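Local atomic coordinates of methionyl-tRNA formyltransferase (Clostridium thermocellum, PDB entry 1ZGH), a protein that probably transfers a formyl group from 10-formyltetrahydrofolate to the amino group of methionine carried by the initiator tRNA. Residues R148-Y153 and E157-R162; F103-L108 and Q118-R123; I130-V135 and N169-E174; I33-T38 and K44-F49. All coordinates share one frame; numbering follows the deposited sequence.

Contact 1: R148-Y153 and E157-R162; sequences RDLDLY and EEIFMR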
# COMPACT_ATOMS: atom_id res chain seq x y z
N ARG A 148 6.16 -9.15 8.10
CA ARG A 148 7.01 -9.86 7.14
C ARG A 148 7.95 -8.87 6.44
O ARG A 148 7.57 -7.72 6.25
CB ARG A 148 6.16 -10.58 6.09
CG ARG A 148 5.29 -11.71 6.62
CD ARG A 148 6.10 -12.92 7.06
NE ARG A 148 5.25 -13.91 7.75
CZ ARG A 148 5.22 -14.13 9.06
NH1 ARG A 148 5.99 -13.46 9.91
NH2 ARG A 148 4.42 -15.08 9.54
N ASP A 149 9.15 -9.32 6.08
CA ASP A 149 10.12 -8.48 5.37
C ASP A 149 9.71 -8.15 3.93
O ASP A 149 9.03 -8.96 3.25
CB ASP A 149 11.51 -9.13 5.32
CG ASP A 149 12.16 -9.28 6.69
OD1 ASP A 149 11.89 -8.46 7.61
OD2 ASP A 149 12.96 -10.23 6.85
N LEU A 150 10.11 -6.97 3.48
CA LEU A 150 9.85 -6.49 2.12
C LEU A 150 11.02 -5.65 1.62
O LEU A 150 11.42 -4.66 2.25
CB LEU A 150 8.57 -5.63 2.07
CG LEU A 150 8.24 -5.00 0.71
CD1 LEU A 150 7.85 -6.00 -0.40
CD2 LEU A 150 7.19 -3.95 0.87
N ASP A 151 11.56 -6.03 0.46
CA ASP A 151 12.58 -5.25 -0.22
C ASP A 151 11.98 -4.10 -1.05
O ASP A 151 10.91 -4.24 -1.64
CB ASP A 151 13.39 -6.18 -1.14
CG ASP A 151 14.20 -7.24 -0.35
OD1 ASP A 151 14.78 -6.92 0.72
OD2 ASP A 151 14.29 -8.39 -0.85
N LEU A 152 12.70 -2.97 -1.11
CA LEU A 152 12.20 -1.76 -1.75
C LEU A 152 13.01 -1.32 -3.01
O LEU A 152 13.06 -0.13 -3.35
CB LEU A 152 12.16 -0.61 -0.72
CG LEU A 152 11.22 -0.83 0.48
CD1 LEU A 152 11.31 0.38 1.40
CD2 LEU A 152 9.80 -1.04 0.05
N TYR A 153 13.61 -2.27 -3.71
CA TYR A 153 14.20 -1.98 -5.00
C TYR A 153 13.12 -2.02 -6.11
O TYR A 153 12.11 -2.75 -5.98
CB TYR A 153 15.28 -2.99 -5.34
CG TYR A 153 16.55 -2.90 -4.58
CD1 TYR A 153 17.65 -2.16 -5.07
CD2 TYR A 153 16.71 -3.59 -3.38
CE1 TYR A 153 18.86 -2.10 -4.34
CE2 TYR A 153 17.93 -3.53 -2.69
CZ TYR A 153 18.98 -2.77 -3.17
OH TYR A 153 20.13 -2.77 -2.45
N GLU A 157 5.15 0.15 -8.79
CA GLU A 157 4.36 -0.96 -9.25
C GLU A 157 4.99 -2.30 -8.91
O GLU A 157 4.28 -3.19 -8.40
CB GLU A 157 4.02 -0.87 -10.74
CG GLU A 157 3.01 -1.98 -11.23
CD GLU A 157 1.93 -1.47 -12.15
OE1 GLU A 157 1.30 -2.28 -12.84
OE2 GLU A 157 1.69 -0.24 -12.16
N GLU A 158 6.29 -2.45 -9.15
CA GLU A 158 7.03 -3.68 -8.84
C GLU A 158 7.02 -3.98 -7.34
O GLU A 158 6.79 -5.11 -6.90
CB GLU A 158 8.48 -3.59 -9.39
CG GLU A 158 8.58 -3.82 -10.89
CD GLU A 158 9.92 -3.36 -11.50
OE1 GLU A 158 10.71 -2.75 -10.78
OE2 GLU A 158 10.15 -3.60 -12.70
N ILE A 159 7.19 -2.94 -6.54
CA ILE A 159 7.25 -3.09 -5.09
C ILE A 159 5.85 -3.42 -4.54
O ILE A 159 5.72 -4.29 -3.70
CB ILE A 159 7.79 -1.78 -4.42
CG1 ILE A 159 9.29 -1.58 -4.78
CG2 ILE A 159 7.57 -1.81 -2.89
CD1 ILE A 159 9.77 -0.15 -4.56
N PHE A 160 4.83 -2.73 -5.03
CA PHE A 160 3.45 -3.02 -4.60
C PHE A 160 3.02 -4.43 -5.00
O PHE A 160 2.34 -5.13 -4.23
CB PHE A 160 2.45 -1.96 -5.10
CG PHE A 160 2.58 -0.64 -4.45
CD1 PHE A 160 2.70 -0.52 -3.07
CD2 PHE A 160 2.47 0.52 -5.21
CE1 PHE A 160 2.77 0.72 -2.49
CE2 PHE A 160 2.54 1.74 -4.62
CZ PHE A 160 2.67 1.84 -3.25
N MSE A 161 3.43 -4.89 -6.18
CA MSE A 161 3.12 -6.27 -6.57
C MSE A 161 3.89 -7.31 -5.73
O MSE A 161 3.37 -8.36 -5.41
CB MSE A 161 3.36 -6.50 -8.08
CG MSE A 161 2.43 -5.64 -8.93
SE MSE A 161 2.71 -6.03 -10.85
CE MSE A 161 4.35 -5.53 -11.06
N ARG A 162 5.13 -7.00 -5.38
CA ARG A 162 5.93 -7.84 -4.50
C ARG A 162 5.27 -7.93 -3.10
O ARG A 162 5.15 -9.02 -2.53
CB ARG A 162 7.35 -7.22 -4.41
CG ARG A 162 8.37 -7.98 -3.59
CD ARG A 162 9.74 -7.20 -3.59
NE ARG A 162 10.21 -6.88 -4.93
CZ ARG A 162 10.81 -5.76 -5.31
NH1 ARG A 162 11.10 -4.82 -4.43
NH2 ARG A 162 11.16 -5.59 -6.60
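The turn between strand 144-151, at the margin of the six-stranded sheet, and helix 156-178 is closed by Arg162, which reaches from the helix to the backbone carbonyls of Asp151 and Tyr153. The helix comes back over the strand at 161° between the two directions. A bend at chi3 (-53°) in an otherwise extended side chain turns the guanidinium toward the turn. Its NH1 donates to Asp151 O at 2.9 Å and to Tyr153 O at 2.8 Å, while NH2 joins in at 3.1 Å from the same Tyr153 O. Two nitrogens thus grip the Tyr153 carbonyl end-on, NH1 lying on a lone pair and NH2 above the carbonyl plane. Both oxygens lie close to the guanidinium plane, yet NH1, well placed on Tyr153 O, sits 63° out of the plane of the Asp151 carbonyl. Three bonds to two oxygens should restrain rotation of the group.

The aliphatic part of the same arginine serves the apolar side of the turn: Leu150 CD1 touches Arg162 CG at 3.8 Å, the two side chains meeting at a slant. Ile159, one helical turn earlier, sends CG2 against Leu152 CD2 at 3.8 Å, the two side chains nearly perpendicular. Its other branch follows the backbone, with CD1 3.5 Å from Leu152 O and CG1 3.3 Å from Tyr153 O. Leu117 of helix 116-122 packs on both Leu152 and Ile159, and Arg216 donates to Leu152 O. The arrangement is a beta-alpha unit at the edge of the mixed sheet of the formyltransferase domain, its helix running back along the strand.

Contact 2: F103-L108 and Q118-R123; sequences FHMTDL and QNLIER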
# COMPACT_ATOMS: atom_id res chain seq x y z
N PHE A 103 -2.73 -3.65 6.04
CA PHE A 103 -1.37 -4.11 5.80
C PHE A 103 -0.51 -2.91 5.51
O PHE A 103 -0.57 -2.36 4.41
CB PHE A 103 -1.37 -5.11 4.64
CG PHE A 103 -2.08 -6.38 4.96
CD1 PHE A 103 -3.44 -6.49 4.77
CD2 PHE A 103 -1.40 -7.45 5.50
CE1 PHE A 103 -4.09 -7.66 5.07
CE2 PHE A 103 -2.04 -8.62 5.79
CZ PHE A 103 -3.38 -8.73 5.58
N HIS A 104 0.24 -2.44 6.51
CA HIS A 104 0.94 -1.16 6.41
C HIS A 104 2.44 -1.43 6.28
O HIS A 104 3.01 -2.14 7.09
CB HIS A 104 0.58 -0.28 7.60
CG HIS A 104 1.31 1.02 7.64
ND1 HIS A 104 0.90 2.12 6.93
CD2 HIS A 104 2.42 1.39 8.31
CE1 HIS A 104 1.73 3.13 7.17
NE2 HIS A 104 2.66 2.71 8.02
N MSE A 105 3.06 -0.89 5.23
CA MSE A 105 4.42 -1.34 4.86
C MSE A 105 5.55 -0.67 5.62
O MSE A 105 6.62 -0.42 5.06
CB MSE A 105 4.64 -1.25 3.34
CG MSE A 105 4.66 0.12 2.76
SE MSE A 105 5.56 0.00 0.94
CE MSE A 105 4.38 -1.22 0.10
N THR A 106 5.34 -0.40 6.90
CA THR A 106 6.43 0.05 7.74
C THR A 106 6.56 -0.86 8.98
O THR A 106 5.63 -1.62 9.34
CB THR A 106 6.28 1.51 8.18
OG1 THR A 106 5.21 1.62 9.14
CG2 THR A 106 6.01 2.40 6.98
N ASP A 107 7.73 -0.77 9.59
CA ASP A 107 8.07 -1.49 10.79
C ASP A 107 7.51 -0.71 12.02
O ASP A 107 8.24 -0.06 12.77
CB ASP A 107 9.61 -1.67 10.82
CG ASP A 107 10.07 -2.69 11.87
OD1 ASP A 107 9.22 -3.25 12.59
OD2 ASP A 107 11.30 -2.93 11.98
N LEU A 108 6.19 -0.78 12.20
CA LEU A 108 5.47 0.04 13.19
C LEU A 108 5.98 -0.21 14.61
O LEU A 108 6.30 -1.35 14.94
CB LEU A 108 3.97 -0.23 13.11
CG LEU A 108 3.26 0.36 11.89
CD1 LEU A 108 1.87 -0.26 11.72
CD2 LEU A 108 3.16 1.85 12.00
N GLN A 118 6.85 6.12 -0.74
CA GLN A 118 7.59 7.31 -1.09
C GLN A 118 8.31 7.86 0.13
O GLN A 118 9.47 8.26 0.04
CB GLN A 118 6.66 8.38 -1.72
CG GLN A 118 6.02 7.98 -3.04
CD GLN A 118 4.85 7.00 -2.92
OE1 GLN A 118 4.19 6.97 -1.89
NE2 GLN A 118 4.60 6.19 -3.98
N ASN A 119 7.67 7.83 1.30
CA ASN A 119 8.33 8.26 2.53
C ASN A 119 9.55 7.38 2.89
O ASN A 119 10.59 7.89 3.34
CB ASN A 119 7.34 8.34 3.66
CG ASN A 119 6.64 9.68 3.74
OD1 ASN A 119 7.29 10.73 3.91
ND2 ASN A 119 5.31 9.67 3.62
N LEU A 120 9.45 6.07 2.63
CA LEU A 120 10.57 5.13 2.88
C LEU A 120 11.74 5.33 1.89
O LEU A 120 12.89 5.37 2.30
CB LEU A 120 10.08 3.68 2.79
CG LEU A 120 9.15 3.25 3.94
CD1 LEU A 120 8.38 1.98 3.51
CD2 LEU A 120 9.94 3.03 5.22
N ILE A 121 11.42 5.42 0.59
CA ILE A 121 12.42 5.60 -0.46
C ILE A 121 13.11 6.96 -0.35
O ILE A 121 14.34 6.99 -0.40
CB ILE A 121 11.87 5.33 -1.87
CG1 ILE A 121 11.52 3.85 -2.00
CG2 ILE A 121 12.93 5.72 -2.99
CD1 ILE A 121 10.88 3.47 -3.33
N GLU A 122 12.37 8.05 -0.11
CA GLU A 122 13.01 9.34 0.30
C GLU A 122 14.01 9.23 1.42
O GLU A 122 15.01 9.98 1.47
CB GLU A 122 11.95 10.34 0.76
CG GLU A 122 11.21 11.00 -0.35
CD GLU A 122 10.32 12.11 0.19
OE1 GLU A 122 10.85 13.06 0.84
OE2 GLU A 122 9.09 12.00 0.00
N ARG A 123 13.73 8.39 2.40
CA ARG A 123 14.63 8.23 3.51
C ARG A 123 15.81 7.28 3.19
O ARG A 123 16.55 6.94 4.08
CB ARG A 123 13.87 7.79 4.76
CG ARG A 123 12.99 8.91 5.34
CD ARG A 123 12.02 8.42 6.38
NE ARG A 123 11.29 9.53 7.01
CZ ARG A 123 10.38 10.28 6.40
NH1 ARG A 123 10.03 10.05 5.15
NH2 ARG A 123 9.78 11.26 7.07
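Met105 and Thr106, in the loop leaving strand 100-104 of the Rossmann-like formyltransferase domain, meet Leu120 of helix 116-122. The run from His104 through Leu108 and the following proline fits the family's His-x-Ser/Thr-x-Leu-Pro signature, which in relatives lies at the active site.

The apolar contact rests on a single methyl. With CG of Leu120 beside the backbone N (chi1 -70°), CD1 is directed at the bend of the loop, where it lies 4.2 Å from Met105 CG and equally 4.2 Å from Thr106 CG2. Phe192 packs on both Thr106 and Leu120, and Met105, Thr106 and Leu120 are all buried.

Polar atoms are close by but turn to other partners. Leu120 CD1 approaches Met105 O to 3.4 Å, and that oxygen accepts a hydrogen bond from the Thr128 hydroxyl on the neighbouring strand 127-134. Thr106 OG1 bonds to Phe110 O, further along the same loop, which leaves the threonine methyl to face the helix.

Backbone turns shape the loop: Asp107 is the centre of an inverse gamma turn, closed by a weak bond from Leu108 N to Thr106 O, and its carboxylate pairs with Lys147.

At the C-terminal end of the helix Asn119 ND2 bonds outward to Gln193 O, while Arg123, just past the helix, bonds back: its NH1 donates at once to Asn119 O at 2.9 Å and to Asn119 OD1 at 3.1 Å.

Contact 3: I130-V135 and N169-E174; sequences ISAIKV and NDMIPE
Met171, a selenomethionine buried under the sheet, is the residue of helix 156-178 that meets Ile130 and Ala132 of strand 127-134. The segment begins at Asn169 in a wider, pi-type turn spanning residues 169-171. Asp170, next in line, forms a salt bridge with Arg148 on the adjoining strand 144-151.

Met171 then carries the whole contact. Its chain is extended about the CB-CG bond, then bent at chi3 (85°), which brings the terminal methyl up to the strand backbone. SE rests against the branch methyl of Ile130, CG2, at 3.7 Å, the side chains passing each other at a slant. CE goes further, to 3.9 Å from Ala132 CB and 3.4 Å from Ile130 O. Phe146 and Arg148 of strand 144-151 also touch the side chain, so it spans two neighbouring strands.

Ile172 turns to Phe103 on strand 100-104. Pro173 has no N-H to give to the preceding turn, and the helix is kinked there. Glu174 restores the pattern, its N bonded to Asp170 O at 3.2 Å, and adds a second salt bridge to Arg148.

No directed polar bond joins the two segments: SE and CE lie against alkyl groups and against the backbone of the strand. The fit here therefore probably depends on shape and burial, while the salt bridges of Arg148 to Asp170 and Glu174 add directed links from the helix to strand 144-151.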
# COMPACT_ATOMS: atom_id res chain seq x y z
N ILE A 130 6.15 -5.37 6.32
CA ILE A 130 4.71 -5.21 6.18
C ILE A 130 4.11 -5.64 7.52
O ILE A 130 4.35 -6.76 7.96
CB ILE A 130 4.16 -6.11 5.03
CG1 ILE A 130 4.92 -5.83 3.73
CG2 ILE A 130 2.64 -5.89 4.85
CD1 ILE A 130 4.55 -6.78 2.59
N SER A 131 3.40 -4.72 8.19
CA SER A 131 2.71 -4.99 9.43
C SER A 131 1.21 -5.16 9.19
O SER A 131 0.54 -4.27 8.65
CB SER A 131 2.91 -3.85 10.44
OG SER A 131 4.26 -3.52 10.61
N ALA A 132 0.69 -6.32 9.59
CA ALA A 132 -0.75 -6.54 9.62
C ALA A 132 -1.25 -6.01 10.96
O ALA A 132 -0.78 -6.45 12.02
CB ALA A 132 -1.07 -8.01 9.44
N ILE A 133 -2.16 -5.03 10.91
CA ILE A 133 -2.68 -4.37 12.11
C ILE A 133 -4.20 -4.28 12.15
O ILE A 133 -4.86 -4.24 11.11
CB ILE A 133 -2.14 -2.93 12.26
CG1 ILE A 133 -2.70 -2.02 11.16
CG2 ILE A 133 -0.62 -2.96 12.22
CD1 ILE A 133 -2.27 -0.57 11.29
N LYS A 134 -4.73 -4.26 13.36
CA LYS A 134 -6.16 -4.15 13.58
C LYS A 134 -6.51 -2.68 13.62
O LYS A 134 -6.04 -1.94 14.49
CB LYS A 134 -6.56 -4.79 14.92
CG LYS A 134 -8.07 -4.96 15.06
CD LYS A 134 -8.46 -5.53 16.37
CE LYS A 134 -9.98 -5.55 16.50
NZ LYS A 134 -10.40 -6.47 17.60
N VAL A 135 -7.35 -2.26 12.69
CA VAL A 135 -7.78 -0.86 12.61
C VAL A 135 -8.47 -0.42 13.92
O VAL A 135 -9.36 -1.12 14.42
CB VAL A 135 -8.73 -0.70 11.42
CG1 VAL A 135 -9.24 0.72 11.30
CG2 VAL A 135 -7.99 -1.14 10.13
N ASN A 169 -0.09 -14.59 -0.39
CA ASN A 169 0.42 -15.97 -0.37
C ASN A 169 0.86 -16.41 1.01
O ASN A 169 0.80 -17.58 1.32
CB ASN A 169 1.56 -16.15 -1.37
CG ASN A 169 1.09 -16.05 -2.84
OD1 ASN A 169 -0.10 -15.89 -3.13
ND2 ASN A 169 2.03 -16.17 -3.75
N ASP A 170 1.26 -15.46 1.86
CA ASP A 170 1.82 -15.78 3.18
C ASP A 170 0.97 -15.22 4.32
O ASP A 170 0.49 -15.99 5.17
CB ASP A 170 3.26 -15.25 3.24
CG ASP A 170 3.93 -15.47 4.60
OD1 ASP A 170 5.08 -14.98 4.76
OD2 ASP A 170 3.34 -16.13 5.51
N MSE A 171 0.75 -13.91 4.34
CA MSE A 171 0.15 -13.27 5.50
C MSE A 171 -1.34 -13.59 5.72
O MSE A 171 -1.73 -13.95 6.84
CB MSE A 171 0.39 -11.76 5.48
CG MSE A 171 1.87 -11.42 5.45
SE MSE A 171 2.19 -9.51 5.53
CE MSE A 171 2.13 -9.25 7.49
N ILE A 172 -2.16 -13.45 4.69
CA ILE A 172 -3.58 -13.74 4.78
C ILE A 172 -3.83 -15.21 5.18
O ILE A 172 -4.53 -15.45 6.14
CB ILE A 172 -4.37 -13.26 3.53
CG1 ILE A 172 -4.49 -11.72 3.58
CG2 ILE A 172 -5.80 -13.84 3.52
CD1 ILE A 172 -5.18 -11.07 2.40
N PRO A 173 -3.23 -16.20 4.48
CA PRO A 173 -3.38 -17.60 4.93
C PRO A 173 -3.00 -17.86 6.40
O PRO A 173 -3.70 -18.60 7.11
CB PRO A 173 -2.46 -18.37 3.99
CG PRO A 173 -2.43 -17.54 2.77
CD PRO A 173 -2.41 -16.12 3.26
N GLU A 174 -1.90 -17.28 6.85
CA GLU A 174 -1.47 -17.41 8.25
C GLU A 174 -2.46 -16.79 9.22
O GLU A 174 -2.87 -17.43 10.22
CB GLU A 174 -0.09 -16.78 8.45
CG GLU A 174 0.25 -16.57 9.94
CD GLU A 174 1.56 -17.22 10.32
OE1 GLU A 174 2.47 -16.50 10.79
OE2 GLU A 174 1.66 -18.45 10.14

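Contact 4: I33-T38 and K44-F49; sequences IIIATT and KNAQKF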
# COMPACT_ATOMS: atom_id res chain seq x y z
N ILE A 33 -15.31 -13.91 4.85
CA ILE A 33 -14.40 -12.76 4.86
C ILE A 33 -14.70 -11.75 3.76
O ILE A 33 -15.33 -12.07 2.73
CB ILE A 33 -12.92 -13.18 4.71
CG1 ILE A 33 -12.67 -13.86 3.37
CG2 ILE A 33 -12.46 -14.09 5.86
CD1 ILE A 33 -11.19 -13.99 3.04
N ILE A 34 -14.23 -10.52 3.98
CA ILE A 34 -14.24 -9.51 2.95
C ILE A 34 -12.79 -9.16 2.66
O ILE A 34 -12.00 -8.99 3.58
CB ILE A 34 -15.01 -8.25 3.37
CG1 ILE A 34 -16.51 -8.55 3.54
CG2 ILE A 34 -14.80 -7.10 2.36
CD1 ILE A 34 -17.26 -7.45 4.18
N ILE A 35 -12.46 -9.09 1.38
CA ILE A 35 -11.25 -8.42 0.90
C ILE A 35 -11.63 -7.11 0.21
O ILE A 35 -12.22 -7.11 -0.86
CB ILE A 35 -10.44 -9.30 -0.07
CG1 ILE A 35 -10.19 -10.68 0.57
CG2 ILE A 35 -9.08 -8.62 -0.43
CD1 ILE A 35 -9.34 -11.63 -0.25
N ALA A 36 -11.25 -6.00 0.83
CA ALA A 36 -11.50 -4.69 0.26
C ALA A 36 -10.18 -4.13 -0.24
O ALA A 36 -9.25 -3.91 0.51
CB ALA A 36 -12.14 -3.78 1.31
N THR A 37 -10.06 -3.98 -1.55
CA THR A 37 -8.77 -3.53 -2.10
C THR A 37 -8.99 -2.81 -3.42
O THR A 37 -9.99 -3.07 -4.13
CB THR A 37 -7.83 -4.74 -2.32
OG1 THR A 37 -6.47 -4.31 -2.53
CG2 THR A 37 -8.33 -5.64 -3.49
N THR A 38 -8.02 -1.96 -3.76
CA THR A 38 -7.90 -1.37 -5.07
C THR A 38 -6.52 -1.71 -5.66
O THR A 38 -5.66 -2.31 -4.99
CB THR A 38 -8.12 0.15 -4.98
OG1 THR A 38 -7.11 0.68 -4.15
CG2 THR A 38 -9.46 0.43 -4.35
N LYS A 44 -6.75 -8.76 -8.90
CA LYS A 44 -6.42 -10.02 -9.53
C LYS A 44 -6.09 -11.05 -8.46
O LYS A 44 -6.55 -12.16 -8.53
CB LYS A 44 -5.25 -9.88 -10.52
CG LYS A 44 -4.64 -11.24 -11.03
CD LYS A 44 -3.39 -11.08 -11.96
CE LYS A 44 -2.17 -10.35 -11.32
NZ LYS A 44 -1.48 -11.05 -10.18
N ASN A 45 -5.25 -10.67 -7.49
CA ASN A 45 -4.77 -11.59 -6.46
C ASN A 45 -5.91 -12.01 -5.51
O ASN A 45 -5.93 -13.15 -5.02
CB ASN A 45 -3.61 -10.96 -5.66
CG ASN A 45 -2.27 -10.97 -6.43
OD1 ASN A 45 -2.10 -11.73 -7.38
ND2 ASN A 45 -1.32 -10.15 -6.00
N ALA A 46 -6.86 -11.11 -5.30
CA ALA A 46 -8.04 -11.38 -4.50
C ALA A 46 -8.97 -12.35 -5.21
O ALA A 46 -9.49 -13.27 -4.56
CB ALA A 46 -8.78 -10.08 -4.16
N GLN A 47 -9.18 -12.16 -6.51
CA GLN A 47 -10.01 -13.10 -7.32
C GLN A 47 -9.40 -14.51 -7.33
O GLN A 47 -10.11 -15.50 -7.18
CB GLN A 47 -10.19 -12.59 -8.75
CG GLN A 47 -11.03 -11.30 -8.83
CD GLN A 47 -10.99 -10.64 -10.20
OE1 GLN A 47 -10.05 -10.84 -10.98
NE2 GLN A 47 -11.99 -9.81 -10.48
N LYS A 48 -8.08 -14.56 -7.48
CA LYS A 48 -7.34 -15.82 -7.43
C LYS A 48 -7.49 -16.49 -6.06
O LYS A 48 -7.77 -17.70 -5.97
CB LYS A 48 -5.86 -15.55 -7.74
CG LYS A 48 -5.01 -16.76 -7.81
N PHE A 49 -7.34 -15.69 -5.00
CA PHE A 49 -7.47 -16.19 -3.63
C PHE A 49 -8.89 -16.73 -3.38
O PHE A 49 -9.07 -17.80 -2.77
CB PHE A 49 -7.11 -15.11 -2.60
CG PHE A 49 -7.24 -15.57 -1.19
CD1 PHE A 49 -8.48 -15.54 -0.54
CD2 PHE A 49 -6.15 -16.08 -0.50
CE1 PHE A 49 -8.63 -16.01 0.77
CE2 PHE A 49 -6.30 -16.56 0.81
CZ PHE A 49 -7.55 -16.53 1.43
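Ile33 and Ile35, on the same side of strand 31-36, pack against Ala46 and Phe49 of helix 40-52 in the first beta-alpha-beta crossover of the Rossmann-like domain, which strand 57-62 completes. Three carbon pairs make the first shell. Ile35 divides its branches: CG2 meets Ala46 CB at 4.0 Å, and CD1 reaches Phe49 CD1 at 4.0 Å. Ile33 CD1 extends to Phe49 CE1, also at 4.0 Å, its side chain roughly perpendicular to that of the phenylalanine. The two isoleucine ends therefore meet the adjacent ring carbons CD1 and CE1, both obliquely. Having CG of Phe49 anti to the backbone N (chi1 179°) carries the ring toward the strand, and the small Ala46 lets the helix come close, with 6.9 Å between Ile35 CA and Ala46 CA.

Beyond these, helix 156-178 closes the layer: Leu176 touches Ile33, Phe168 touches Ile35 and Ile172 touches Phe49. From strand 57-62, Thr59 lies against both isoleucines. Asn45 ND2 ties helix 40-52 to Ser164 OG on the long helix. On the solvent side Lys44 NZ folds over to Asn45 OD1 at 2.9 Å, approaching from above the plane of the amide.

From the N terminus, contact 4 closes the first loop, a short one, between strand 31-36 and helix 40-52. Contact 2 follows in series, joining the end of strand 100-104 to helix 116-122. The chain then enters strand 127-134, whose packing on the far part of helix 156-178 makes contact 3 the longest closure. Contact 1 is nested within it, at the turn from strand 144-151 into the same helix. All four reach one sheet. Contacts 1 and 2 meet where Phe160 CE1 lies 3.6 Å from Met105 CE, and contacts 3 and 4 where Ile172 CG2 touches Phe49 CZ. Helix 156-178 thus packs on strands 144-151 and 127-134 and, through that last pair, also meets helix 40-52.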